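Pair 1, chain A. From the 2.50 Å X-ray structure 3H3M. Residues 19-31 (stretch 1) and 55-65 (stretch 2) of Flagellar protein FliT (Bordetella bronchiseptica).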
# COMPACT_ATOMS: atom_id res chain seq x y z
N PRO A 19 -17.40 6.20 12.44
CA PRO A 19 -17.41 4.92 11.71
C PRO A 19 -16.34 4.74 10.63
O PRO A 19 -15.96 3.60 10.35
CB PRO A 19 -18.83 4.90 11.08
CG PRO A 19 -19.60 6.01 11.77
CD PRO A 19 -18.56 7.04 12.07
N VAL A 20 -15.87 5.84 10.03
CA VAL A 20 -14.81 5.74 9.00
C VAL A 20 -13.47 5.35 9.61
O VAL A 20 -12.63 4.74 8.94
CB VAL A 20 -14.67 7.06 8.17
CG1 VAL A 20 -13.28 7.68 8.31
CG2 VAL A 20 -14.98 6.78 6.74
N LEU A 21 -13.28 5.70 10.88
CA LEU A 21 -12.15 5.20 11.63
C LEU A 21 -12.21 3.65 11.67
O LEU A 21 -11.17 3.00 11.70
CB LEU A 21 -12.08 5.84 13.02
N GLU A 22 -13.42 3.06 11.64
CA GLU A 22 -13.57 1.60 11.75
C GLU A 22 -12.95 0.92 10.55
O GLU A 22 -12.30 -0.12 10.70
CB GLU A 22 -15.03 1.16 11.89
N ILE A 23 -13.13 1.52 9.37
CA ILE A 23 -12.59 0.95 8.12
C ILE A 23 -11.07 1.10 8.00
O ILE A 23 -10.41 0.19 7.51
CB ILE A 23 -13.31 1.53 6.86
CG1 ILE A 23 -14.82 1.21 6.89
CG2 ILE A 23 -12.67 1.00 5.58
CD1 ILE A 23 -15.20 -0.32 7.08
N TYR A 24 -10.51 2.21 8.44
CA TYR A 24 -9.07 2.32 8.44
C TYR A 24 -8.46 1.25 9.34
O TYR A 24 -7.42 0.68 9.04
CB TYR A 24 -8.61 3.69 8.90
CG TYR A 24 -8.71 4.78 7.85
CD1 TYR A 24 -9.57 5.85 8.02
CD2 TYR A 24 -7.94 4.74 6.69
CE1 TYR A 24 -9.68 6.84 7.06
CE2 TYR A 24 -8.04 5.74 5.72
CZ TYR A 24 -8.91 6.79 5.92
OH TYR A 24 -9.04 7.81 4.99
N GLN A 25 -9.10 0.99 10.47
CA GLN A 25 -8.62 -0.02 11.40
C GLN A 25 -8.61 -1.38 10.70
O GLN A 25 -7.62 -2.08 10.71
CB GLN A 25 -9.49 -0.03 12.66
CG GLN A 25 -9.08 -1.07 13.67
CD GLN A 25 -7.78 -0.74 14.31
OE1 GLN A 25 -7.70 0.20 15.09
NE2 GLN A 25 -6.73 -1.52 13.99
N ASP A 26 -9.73 -1.72 10.06
CA ASP A 26 -9.86 -3.00 9.36
C ASP A 26 -8.85 -3.19 8.28
O ASP A 26 -8.42 -4.32 8.06
CB ASP A 26 -11.27 -3.17 8.77
CG ASP A 26 -12.34 -3.26 9.84
OD1 ASP A 26 -12.11 -3.93 10.87
OD2 ASP A 26 -13.41 -2.64 9.68
N ILE A 27 -8.51 -2.11 7.56
CA ILE A 27 -7.48 -2.16 6.50
C ILE A 27 -6.08 -2.32 7.08
O ILE A 27 -5.25 -3.07 6.53
CB ILE A 27 -7.49 -0.89 5.55
CG1 ILE A 27 -8.77 -0.83 4.71
CG2 ILE A 27 -6.23 -0.89 4.62
CD1 ILE A 27 -9.04 0.51 4.03
N ALA A 28 -5.82 -1.63 8.18
CA ALA A 28 -4.62 -1.86 8.93
C ALA A 28 -4.57 -3.32 9.39
O ALA A 28 -3.54 -3.98 9.27
CB ALA A 28 -4.52 -0.89 10.11
N ASN A 29 -5.67 -3.87 9.87
CA ASN A 29 -5.60 -5.25 10.39
C ASN A 29 -5.33 -6.21 9.24
O ASN A 29 -4.47 -7.10 9.35
CB ASN A 29 -6.87 -5.64 11.19
CG ASN A 29 -7.01 -4.82 12.49
OD1 ASN A 29 -6.01 -4.31 13.04
ND2 ASN A 29 -8.26 -4.67 12.98
N LEU A 30 -6.03 -5.97 8.14
CA LEU A 30 -5.88 -6.78 6.96
C LEU A 30 -4.47 -6.71 6.39
O LEU A 30 -3.90 -7.72 6.06
CB LEU A 30 -6.88 -6.34 5.91
CG LEU A 30 -6.79 -7.18 4.65
CD1 LEU A 30 -7.00 -8.66 4.91
CD2 LEU A 30 -7.78 -6.65 3.66
N THR A 31 -3.90 -5.50 6.32
CA THR A 31 -2.54 -5.32 5.80
C THR A 31 -1.50 -5.98 6.71
O THR A 31 -0.46 -6.42 6.22
CB THR A 31 -2.21 -3.82 5.52
OG1 THR A 31 -2.40 -3.06 6.72
CG2 THR A 31 -3.10 -3.29 4.44
N CYS A 55 -12.62 -4.62 -1.22
CA CYS A 55 -13.92 -4.41 -0.59
C CYS A 55 -13.89 -3.25 0.39
O CYS A 55 -14.78 -2.41 0.42
CB CYS A 55 -14.33 -5.66 0.21
SG CYS A 55 -15.64 -6.60 -0.53
N LEU A 56 -12.83 -3.26 1.20
CA LEU A 56 -12.62 -2.36 2.32
C LEU A 56 -12.33 -0.95 1.79
O LEU A 56 -12.78 0.04 2.36
CB LEU A 56 -11.48 -2.90 3.21
CG LEU A 56 -11.71 -3.32 4.69
CD1 LEU A 56 -13.14 -3.84 5.04
CD2 LEU A 56 -10.61 -4.30 5.21
N VAL A 57 -11.60 -0.87 0.69
CA VAL A 57 -11.29 0.40 0.04
C VAL A 57 -12.54 0.99 -0.60
O VAL A 57 -12.78 2.17 -0.46
CB VAL A 57 -10.09 0.23 -0.94
CG1 VAL A 57 -9.97 1.41 -1.91
CG2 VAL A 57 -8.78 -0.01 -0.12
N GLU A 58 -13.37 0.16 -1.23
CA GLU A 58 -14.64 0.61 -1.77
C GLU A 58 -15.50 1.22 -0.64
O GLU A 58 -16.04 2.34 -0.78
CB GLU A 58 -15.42 -0.52 -2.48
CG GLU A 58 -14.76 -1.07 -3.79
N ARG A 59 -15.58 0.50 0.49
CA ARG A 59 -16.45 0.94 1.59
C ARG A 59 -15.93 2.24 2.16
O ARG A 59 -16.69 3.13 2.48
CB ARG A 59 -16.55 -0.12 2.71
CG ARG A 59 -17.96 -0.17 3.36
N LEU A 60 -14.62 2.32 2.27
CA LEU A 60 -13.93 3.54 2.64
C LEU A 60 -14.34 4.66 1.72
O LEU A 60 -14.55 5.78 2.14
CB LEU A 60 -12.41 3.37 2.52
CG LEU A 60 -11.54 4.14 3.51
CD1 LEU A 60 -10.12 4.38 2.96
CD2 LEU A 60 -12.19 5.41 3.84
N ARG A 61 -14.41 4.34 0.44
CA ARG A 61 -14.67 5.33 -0.57
C ARG A 61 -16.10 5.93 -0.51
O ARG A 61 -16.33 7.08 -0.90
CB ARG A 61 -14.31 4.76 -1.94
CG ARG A 61 -13.15 5.51 -2.54
CD ARG A 61 -12.09 4.67 -3.14
NE ARG A 61 -12.34 4.14 -4.48
CZ ARG A 61 -12.65 4.81 -5.58
NH1 ARG A 61 -12.87 6.11 -5.59
NH2 ARG A 61 -12.80 4.12 -6.70
N GLU A 62 -17.04 5.16 0.05
CA GLU A 62 -18.43 5.61 0.24
C GLU A 62 -18.57 6.60 1.42
O GLU A 62 -19.29 7.58 1.31
CB GLU A 62 -19.34 4.38 0.37
CG GLU A 62 -18.90 3.28 -0.58
CD GLU A 62 -19.93 2.23 -0.92
OE1 GLU A 62 -20.75 2.48 -1.84
OE2 GLU A 62 -19.89 1.13 -0.31
N LEU A 63 -17.87 6.36 2.53
CA LEU A 63 -17.83 7.28 3.70
C LEU A 63 -16.98 8.57 3.49
O LEU A 63 -17.24 9.62 4.10
CB LEU A 63 -17.29 6.54 4.95
CG LEU A 63 -18.16 5.61 5.81
N GLU A 64 -15.95 8.47 2.65
CA GLU A 64 -14.96 9.53 2.57
C GLU A 64 -15.02 10.27 1.23
O GLU A 64 -15.34 9.66 0.20
CB GLU A 64 -13.56 8.94 2.79
CG GLU A 64 -13.22 8.65 4.24
CD GLU A 64 -12.53 9.81 4.94
OE1 GLU A 64 -12.99 10.96 4.81
OE2 GLU A 64 -11.52 9.58 5.64
N PRO A 65 -14.67 11.58 1.24
CA PRO A 65 -14.25 12.31 2.46
C PRO A 65 -15.36 12.97 3.30
O PRO A 65 -16.60 12.81 3.03
CB PRO A 65 -13.30 13.41 1.92
CG PRO A 65 -13.36 13.35 0.44
CD PRO A 65 -14.53 12.44 0.05

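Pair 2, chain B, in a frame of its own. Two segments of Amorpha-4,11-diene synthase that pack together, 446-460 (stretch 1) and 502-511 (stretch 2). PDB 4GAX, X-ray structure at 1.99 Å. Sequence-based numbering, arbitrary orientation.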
# COMPACT_ATOMS: atom_id res chain seq x y z
N PRO B 446 -16.00 6.01 -7.37
CA PRO B 446 -16.37 5.28 -6.15
C PRO B 446 -15.82 5.99 -4.92
O PRO B 446 -14.74 6.57 -4.99
CB PRO B 446 -15.68 3.93 -6.32
CG PRO B 446 -14.45 4.26 -7.15
CD PRO B 446 -14.92 5.33 -8.11
N PRO B 447 -16.56 5.95 -3.80
CA PRO B 447 -16.11 6.60 -2.56
C PRO B 447 -14.68 6.21 -2.14
O PRO B 447 -13.95 7.04 -1.60
CB PRO B 447 -17.13 6.12 -1.53
CG PRO B 447 -18.39 5.99 -2.34
CD PRO B 447 -17.96 5.49 -3.70
N LEU B 448 -14.30 4.95 -2.37
CA LEU B 448 -12.99 4.49 -1.94
C LEU B 448 -11.85 5.31 -2.57
O LEU B 448 -10.88 5.65 -1.89
CB LEU B 448 -12.81 3.00 -2.25
CG LEU B 448 -11.44 2.37 -2.01
CD1 LEU B 448 -11.04 2.44 -0.54
CD2 LEU B 448 -11.44 0.92 -2.47
N LEU B 449 -11.97 5.64 -3.85
CA LEU B 449 -10.93 6.42 -4.52
C LEU B 449 -10.98 7.88 -4.09
O LEU B 449 -9.95 8.54 -3.97
CB LEU B 449 -11.03 6.28 -6.04
CG LEU B 449 -10.81 4.85 -6.56
CD1 LEU B 449 -10.87 4.81 -8.10
CD2 LEU B 449 -9.50 4.29 -6.06
N ARG B 450 -12.19 8.39 -3.87
CA ARG B 450 -12.36 9.74 -3.35
C ARG B 450 -11.70 9.86 -1.98
O ARG B 450 -11.05 10.87 -1.68
CB ARG B 450 -13.84 10.10 -3.22
CG ARG B 450 -14.10 11.58 -2.91
CD ARG B 450 -15.50 11.80 -2.39
NE ARG B 450 -16.48 10.95 -3.07
CZ ARG B 450 -17.49 10.32 -2.46
NH1 ARG B 450 -17.66 10.45 -1.15
NH2 ARG B 450 -18.32 9.57 -3.17
N TYR B 451 -11.90 8.85 -1.14
CA TYR B 451 -11.35 8.85 0.20
C TYR B 451 -9.81 8.80 0.16
O TYR B 451 -9.14 9.54 0.88
CB TYR B 451 -11.89 7.67 1.02
CG TYR B 451 -13.33 7.85 1.51
CD1 TYR B 451 -13.81 9.09 1.92
CD2 TYR B 451 -14.21 6.77 1.53
CE1 TYR B 451 -15.12 9.25 2.37
CE2 TYR B 451 -15.52 6.92 1.97
CZ TYR B 451 -15.97 8.15 2.39
OH TYR B 451 -17.27 8.28 2.83
N LYS B 452 -9.28 7.91 -0.67
CA LYS B 452 -7.84 7.83 -0.89
C LYS B 452 -7.28 9.20 -1.27
O LYS B 452 -6.30 9.68 -0.68
CB LYS B 452 -7.53 6.82 -2.00
CG LYS B 452 -6.05 6.65 -2.31
CD LYS B 452 -5.84 5.63 -3.44
CE LYS B 452 -4.36 5.43 -3.77
NZ LYS B 452 -3.64 6.72 -4.01
N GLY B 453 -7.91 9.85 -2.25
CA GLY B 453 -7.49 11.17 -2.69
C GLY B 453 -7.51 12.21 -1.59
O GLY B 453 -6.56 13.00 -1.45
N ILE B 454 -8.58 12.23 -0.80
CA ILE B 454 -8.70 13.20 0.29
C ILE B 454 -7.67 12.92 1.40
O ILE B 454 -7.02 13.84 1.91
CB ILE B 454 -10.10 13.18 0.92
CG1 ILE B 454 -11.17 13.61 -0.10
CG2 ILE B 454 -10.16 14.10 2.13
CD1 ILE B 454 -12.58 13.58 0.47
N LEU B 455 -7.54 11.65 1.76
CA LEU B 455 -6.58 11.24 2.79
C LEU B 455 -5.16 11.63 2.38
O LEU B 455 -4.38 12.10 3.21
CB LEU B 455 -6.66 9.73 3.01
CG LEU B 455 -5.64 9.10 3.97
CD1 LEU B 455 -5.72 9.70 5.36
CD2 LEU B 455 -5.86 7.60 4.04
N GLY B 456 -4.83 11.41 1.11
CA GLY B 456 -3.52 11.75 0.58
C GLY B 456 -3.23 13.23 0.72
O GLY B 456 -2.11 13.62 1.07
N ARG B 457 -4.24 14.05 0.46
CA ARG B 457 -4.10 15.49 0.60
C ARG B 457 -3.94 15.85 2.07
O ARG B 457 -3.10 16.69 2.41
CB ARG B 457 -5.32 16.20 -0.00
CG ARG B 457 -5.11 17.68 -0.29
CD ARG B 457 -6.40 18.32 -0.81
NE ARG B 457 -7.56 17.92 -0.03
CZ ARG B 457 -7.84 18.35 1.19
NH1 ARG B 457 -7.03 19.22 1.79
NH2 ARG B 457 -8.92 17.92 1.82
N ARG B 458 -4.71 15.22 2.95
CA ARG B 458 -4.63 15.51 4.38
C ARG B 458 -3.27 15.09 4.95
O ARG B 458 -2.68 15.82 5.75
CB ARG B 458 -5.74 14.82 5.17
CG ARG B 458 -7.16 15.17 4.74
CD ARG B 458 -7.58 16.56 5.20
NE ARG B 458 -8.85 16.96 4.60
CZ ARG B 458 -9.51 18.08 4.90
NH1 ARG B 458 -9.03 18.92 5.81
NH2 ARG B 458 -10.66 18.36 4.29
N LEU B 459 -2.80 13.92 4.55
CA LEU B 459 -1.53 13.42 5.09
C LEU B 459 -0.36 14.30 4.64
O LEU B 459 0.58 14.54 5.40
CB LEU B 459 -1.30 11.96 4.68
CG LEU B 459 -2.19 10.96 5.44
CD1 LEU B 459 -1.99 9.54 4.92
CD2 LEU B 459 -1.92 11.03 6.95
N ASN B 460 -0.45 14.79 3.40
CA ASN B 460 0.59 15.67 2.86
C ASN B 460 0.53 17.07 3.47
O ASN B 460 1.55 17.74 3.59
CB ASN B 460 0.50 15.73 1.33
CG ASN B 460 1.70 16.42 0.70
OD1 ASN B 460 2.73 16.63 1.35
ND2 ASN B 460 1.58 16.76 -0.58
N ASP B 502 -10.80 9.38 11.04
CA ASP B 502 -12.10 9.18 10.41
C ASP B 502 -11.96 8.59 9.01
O ASP B 502 -12.70 7.69 8.63
CB ASP B 502 -12.85 10.51 10.33
CG ASP B 502 -13.49 10.90 11.65
OD1 ASP B 502 -13.30 10.15 12.64
OD2 ASP B 502 -14.17 11.95 11.70
N LEU B 503 -10.99 9.10 8.25
CA LEU B 503 -10.80 8.64 6.87
C LEU B 503 -10.37 7.18 6.79
O LEU B 503 -10.84 6.44 5.92
CB LEU B 503 -9.79 9.54 6.15
CG LEU B 503 -10.37 10.91 5.79
CD1 LEU B 503 -9.25 11.87 5.45
CD2 LEU B 503 -11.37 10.79 4.63
N TRP B 504 -9.46 6.74 7.66
CA TRP B 504 -9.06 5.34 7.62
C TRP B 504 -10.27 4.46 7.88
O TRP B 504 -10.41 3.38 7.29
CB TRP B 504 -7.96 5.02 8.65
CG TRP B 504 -6.61 5.68 8.40
CD1 TRP B 504 -5.99 6.61 9.19
CD2 TRP B 504 -5.71 5.41 7.31
NE1 TRP B 504 -4.77 6.96 8.64
CE2 TRP B 504 -4.57 6.23 7.50
CE3 TRP B 504 -5.75 4.55 6.20
CZ2 TRP B 504 -3.49 6.23 6.61
CZ3 TRP B 504 -4.66 4.56 5.31
CH2 TRP B 504 -3.56 5.39 5.52
N LYS B 505 -11.14 4.90 8.78
CA LYS B 505 -12.35 4.14 9.08
C LYS B 505 -13.30 4.12 7.88
O LYS B 505 -13.92 3.09 7.57
CB LYS B 505 -13.04 4.67 10.35
CG LYS B 505 -12.37 4.17 11.65
CD LYS B 505 -13.09 4.67 12.92
CE LYS B 505 -12.99 6.18 13.05
NZ LYS B 505 -13.65 6.63 14.32
N ASP B 506 -13.44 5.26 7.21
CA ASP B 506 -14.26 5.33 6.00
C ASP B 506 -13.73 4.37 4.94
O ASP B 506 -14.48 3.68 4.25
CB ASP B 506 -14.26 6.76 5.43
CG ASP B 506 -15.14 7.70 6.23
OD1 ASP B 506 -16.18 7.24 6.77
OD2 ASP B 506 -14.78 8.90 6.32
N ILE B 507 -12.41 4.34 4.81
CA ILE B 507 -11.77 3.47 3.82
C ILE B 507 -11.94 1.99 4.16
O ILE B 507 -12.13 1.16 3.25
CB ILE B 507 -10.28 3.83 3.67
CG1 ILE B 507 -10.18 5.17 2.92
CG2 ILE B 507 -9.53 2.75 2.90
CD1 ILE B 507 -8.91 5.92 3.20
N ASN B 508 -11.87 1.65 5.44
CA ASN B 508 -12.15 0.27 5.85
C ASN B 508 -13.54 -0.15 5.42
O ASN B 508 -13.72 -1.27 4.92
CB ASN B 508 -12.01 0.09 7.37
CG ASN B 508 -10.56 0.05 7.82
OD1 ASN B 508 -9.64 -0.17 7.01
ND2 ASN B 508 -10.34 0.23 9.13
N ARG B 509 -14.52 0.72 5.62
CA ARG B 509 -15.90 0.38 5.24
C ARG B 509 -16.00 0.12 3.74
O ARG B 509 -16.58 -0.88 3.31
CB ARG B 509 -16.87 1.48 5.67
CG ARG B 509 -18.36 1.22 5.34
CD ARG B 509 -19.15 2.54 5.39
NE ARG B 509 -18.46 3.55 4.58
CZ ARG B 509 -18.18 4.79 4.97
NH1 ARG B 509 -18.54 5.23 6.17
NH2 ARG B 509 -17.53 5.60 4.14
N GLU B 510 -15.40 1.00 2.93
CA GLU B 510 -15.47 0.81 1.48
C GLU B 510 -14.76 -0.48 1.07
O GLU B 510 -15.20 -1.18 0.16
CB GLU B 510 -14.87 2.01 0.73
CG GLU B 510 -15.57 3.33 1.02
CD GLU B 510 -17.05 3.30 0.66
OE1 GLU B 510 -17.42 2.72 -0.40
OE2 GLU B 510 -17.85 3.86 1.44
N TYR B 511 -13.67 -0.81 1.74
CA TYR B 511 -12.95 -2.05 1.44
C TYR B 511 -13.80 -3.29 1.70
O TYR B 511 -13.76 -4.26 0.93
CB TYR B 511 -11.67 -2.11 2.29
CG TYR B 511 -10.89 -3.40 2.20
CD1 TYR B 511 -10.00 -3.63 1.15
CD2 TYR B 511 -11.01 -4.37 3.18
CE1 TYR B 511 -9.26 -4.83 1.08
CE2 TYR B 511 -10.29 -5.57 3.11
CZ TYR B 511 -9.41 -5.79 2.07
OH TYR B 511 -8.68 -6.97 2.04
O HOH W 1 -15.99 2.74 -2.74
O HOH W 2 -19.13 6.74 1.33

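Both pairs are two helices running nearly antiparallel. In pair 1 the N-to-C directions make an angle of 160° and the axes approach to 9.7 Å; in pair 2 the values are 157° and 9.3 Å. Superposing N, CA and C of 14 central residues gives an RMSD of 0.3 Å, and the buried surface is similar, 576 Å² against 650 Å².

The closest match of side chains is Leu A56 = Leu B503, with centres 0.3 Å apart. Each points toward the partner helix. Leu A56 CB meets Ile A27 CG1 at 3.7 Å, and Leu A56 CD2 lies 4.0 Å from Leu A30 CD2. Leu B503 is a knob among Leu B455, Ile B454, Tyr B451 and Arg B458, with Leu B503 CD1 4.0 Å from Arg B458 CG. Thus the matched Leu A30 and Arg B458 both offer carbon to the same leucine, the arginine through its aliphatic stem. At Asp A26 = Ile B454 the leucine again finds a carbon: Asp A26 CB is 3.8 Å from Leu A56 CD2, and Ile B454 CG2 is 4.1 Å from Leu B503 CD1.

Ile A27 = Leu B455 faces a partner of very different size. Ile A27 CD1 reaches Val A57 CG2 at 4.2 Å, whereas Leu B455 CD2 sits over the face of Trp B504, 3.5 Å from the centroid of the six-membered ring and 11° off its normal.

At the centre, Leu A60 = Ile B507, the CA-to-CB bond points sideways in both and the side-chain end comes nearer. Leu A60 is the knob in pair 1, held among Val A20, Ile A23, Tyr A24 and Ile A27. In pair 2 a knob comes from the other helix: Tyr B451, matched to Ile A23, inserts among Leu B503, Asp B506, Ile B507 and Glu B510. Less of Ile A23 is covered by the partner helix, 77 Å² against 103 Å² for Tyr B451; Ile A23 CG2 lies 3.9 Å from Leu A60 CB. The tyrosine ring extends further. At Arg A59 = Asp B506 both residues point toward the other helix. Arg A59 is modelled only to CG, so its contact cannot be read further, while Asp B506 CB lies over the Tyr B451 face, 3.7 Å from the ring centroid.

The last inward matches are Val A20 = Leu B448 and Leu A63 = Glu B510. Val A20 and Leu A63 are too close in the model to support a detailed reading, and Leu A63 lacks its CD atoms. Leu B448 CB packs against Glu B510 CB at 3.8 Å, while water 1 accepts from Leu B448 N (2.8 Å) and donates to Glu B510 OE1 (2.7 Å). Separately, at Tyr A24 = Lys B452 and Glu A64 = Tyr B511, pair 1 has a hydrogen bond from Tyr A24 OH to Glu A64 OE2 at 3.1 Å.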